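Beta 1-3 glucanase (Clostridium beijerinckii NCIMB 8052, PDB 5H4E) probably hydrolyses beta-1,3-glucans, as a glycoside hydrolase family 64 beta-1,3-glucanase domain. Local coordinates at residues Leu11-Asn16 / Asp24-Ala29. Numbering follows the deposited sequence.
Sequences LQVKNN and DQIYWA
The amide nitrogen ND2 of N15 is gripped twice, by the backbone carbonyl of Y21 and by OD1 of N23, while OD1 of N15 bonds the hydroxyl of T17, so both ends of the amide are held and its rotation is fixed. Yet ND2 of N15 also lies 3.5 Å from CD1 of I26, a methyl that offers it no polar bond. This contact is an example of two beta-sheets packing face to face, with a polar side chain near the end of a strand whose polar atoms are taken up by the adjoining loop. With chi1 of N15 at -175°, CG stands trans to the main-chain nitrogen and the amide extends toward the facing strand. CD1 of I26 reaches this group at the end of an extended chain (chi2 173°) and meets the amide carbon CG of N15 at 3.5 Å as well, the two side chains crossing at a slant.

Further along, the contact turns wholly apolar and looser. V13 divides its branches between two partners: CG1 faces CG2 of I26 at 4.4 Å, while CG2 approaches CD1 of the W28 indole obliquely at 4.5 Å. The indole nitrogen NE1 of W28 has its own partner, the carbonyl oxygen of Q84. From strand 95-101, M97 also packs on V13, and I99 and Y101 on I26.

The strands run nearly antiparallel, at 158°, but the axes of the two short segments come no nearer than 9.8 Å, a spacing of layers rather than of paired neighbours in one sheet. Strand 9-16 belongs to the mixed sheet and 26-33 to the larger antiparallel sheet, and the loop between them crosses from one layer to the other. The chemistry implies that dispersion and burial of hydrocarbon join the layers here, while hydrogen bonding to the connecting loop settles the N15 amide against I26.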
loop_
_atom_site.group_PDB
_atom_site.type_symbol
_atom_site.label_atom_id
_atom_site.label_comp_id
_atom_site.label_asym_id
_atom_site.label_seq_id
_atom_site.Cartn_x
_atom_site.Cartn_y
_atom_site.Cartn_z
ATOM N N LEU A 11 -7.631 12.466 12.791
ATOM C CA LEU A 11 -6.357 11.799 12.591
ATOM C C LEU A 11 -5.242 12.639 13.227
ATOM O O LEU A 11 -4.924 13.722 12.748
ATOM C CB LEU A 11 -6.110 11.589 11.100
ATOM C CG LEU A 11 -7.271 10.935 10.344
ATOM C CD1 LEU A 11 -6.969 10.905 8.869
ATOM C CD2 LEU A 11 -7.555 9.517 10.861
ATOM N N GLN A 12 -4.670 12.150 14.321
ATOM C CA GLN A 12 -3.679 12.912 15.071
ATOM C C GLN A 12 -2.269 12.483 14.691
ATOM O O GLN A 12 -1.931 11.314 14.830
ATOM C CB GLN A 12 -3.893 12.722 16.578
ATOM C CG GLN A 12 -2.810 13.346 17.456
ATOM C CD GLN A 12 -2.931 14.861 17.503
ATOM O OE1 GLN A 12 -3.960 15.401 17.921
ATOM N NE2 GLN A 12 -1.899 15.551 17.041
ATOM N N VAL A 13 -1.445 13.416 14.205
ATOM C CA VAL A 13 -0.040 13.080 13.954
ATOM C C VAL A 13 0.722 13.150 15.273
ATOM O O VAL A 13 0.590 14.123 16.024
ATOM C CB VAL A 13 0.630 14.019 12.910
ATOM C CG1 VAL A 13 2.083 13.593 12.661
ATOM C CG2 VAL A 13 -0.144 14.005 11.589
ATOM N N LYS A 14 1.491 12.104 15.569
ATOM C CA LYS A 14 2.364 12.102 16.739
ATOM C C LYS A 14 3.833 11.984 16.330
ATOM O O LYS A 14 4.232 11.036 15.650
ATOM C CB LYS A 14 1.984 10.966 17.695
ATOM C CG LYS A 14 2.809 10.923 18.961
ATOM C CD LYS A 14 2.391 11.995 19.951
ATOM C CE LYS A 14 3.262 11.926 21.200
ATOM N NZ LYS A 14 3.494 10.502 21.604
ATOM N N ASN A 15 4.636 12.946 16.775
ATOM C CA ASN A 15 6.061 13.004 16.443
ATOM C C ASN A 15 6.891 12.092 17.337
ATOM O O ASN A 15 7.129 12.407 18.513
ATOM C CB ASN A 15 6.530 14.463 16.558
ATOM C CG ASN A 15 7.975 14.680 16.118
ATOM O OD1 ASN A 15 8.733 13.741 15.903
ATOM N ND2 ASN A 15 8.355 15.941 15.994
ATOM N N ASN A 16 7.329 10.956 16.792
ATOM C CA ASN A 16 8.159 10.018 17.554
ATOM C C ASN A 16 9.566 9.900 16.971
ATOM O O ASN A 16 10.197 8.844 17.057
ATOM C CB ASN A 16 7.503 8.636 17.610
ATOM C CG ASN A 16 6.198 8.643 18.384
ATOM O OD1 ASN A 16 6.069 9.330 19.399
ATOM N ND2 ASN A 16 5.217 7.891 17.902
ATOM N N ASP A 24 7.520 21.516 13.424
ATOM C CA ASP A 24 7.678 22.526 12.388
ATOM C C ASP A 24 8.354 21.950 11.132
ATOM O O ASP A 24 8.429 22.616 10.103
ATOM C CB ASP A 24 8.493 23.705 12.931
ATOM C CG ASP A 24 8.280 24.971 12.141
ATOM O OD1 ASP A 24 7.110 25.398 11.987
ATOM O OD2 ASP A 24 9.284 25.539 11.666
ATOM N N GLN A 25 8.833 20.710 11.223
ATOM C CA GLN A 25 9.516 20.060 10.105
ATOM C C GLN A 25 8.745 18.846 9.572
ATOM O O GLN A 25 9.262 18.068 8.763
ATOM C CB GLN A 25 10.920 19.640 10.529
ATOM C CG GLN A 25 11.786 20.826 10.933
ATOM C CD GLN A 25 13.094 20.421 11.570
ATOM O OE1 GLN A 25 13.167 19.420 12.284
ATOM N NE2 GLN A 25 14.143 21.207 11.320
ATOM N N ILE A 26 7.515 18.690 10.041
ATOM C CA ILE A 26 6.660 17.595 9.595
ATOM C C ILE A 26 5.470 18.178 8.845
ATOM O O ILE A 26 4.808 19.080 9.346
ATOM C CB ILE A 26 6.187 16.748 10.783
ATOM C CG1 ILE A 26 7.393 16.116 11.485
ATOM C CG2 ILE A 26 5.202 15.664 10.323
ATOM C CD1 ILE A 26 7.030 15.400 12.790
ATOM N N TYR A 27 5.210 17.673 7.643
ATOM C CA TYR A 27 4.133 18.199 6.812
ATOM C C TYR A 27 3.100 17.133 6.492
ATOM O O TYR A 27 3.467 16.030 6.122
ATOM C CB TYR A 27 4.686 18.746 5.505
ATOM C CG TYR A 27 5.691 19.860 5.672
ATOM C CD1 TYR A 27 5.333 21.180 5.399
ATOM C CD2 TYR A 27 6.999 19.601 6.082
ATOM C CE1 TYR A 27 6.242 22.215 5.541
ATOM C CE2 TYR A 27 7.927 20.646 6.227
ATOM C CZ TYR A 27 7.533 21.946 5.947
ATOM O OH TYR A 27 8.420 22.998 6.073
ATOM N N TRP A 28 1.814 17.460 6.606
ATOM C CA TRP A 28 0.792 16.512 6.174
ATOM C C TRP A 28 -0.195 17.110 5.174
ATOM O O TRP A 28 -0.457 18.321 5.178
ATOM C CB TRP A 28 0.033 15.957 7.377
ATOM C CG TRP A 28 -0.775 16.981 8.100
ATOM C CD1 TRP A 28 -0.375 17.739 9.168
ATOM C CD2 TRP A 28 -2.122 17.355 7.829
ATOM N NE1 TRP A 28 -1.396 18.556 9.574
ATOM C CE2 TRP A 28 -2.478 18.345 8.763
ATOM C CE3 TRP A 28 -3.070 16.950 6.884
ATOM C CZ2 TRP A 28 -3.730 18.939 8.776
ATOM C CZ3 TRP A 28 -4.315 17.542 6.904
ATOM C CH2 TRP A 28 -4.633 18.523 7.845
ATOM N N ALA A 29 -0.725 16.243 4.318
ATOM C CA ALA A 29 -1.803 16.569 3.393
ATOM C C ALA A 29 -2.666 15.328 3.220
ATOM O O ALA A 29 -2.145 14.214 3.200
ATOM C CB ALA A 29 -1.247 17.035 2.040
#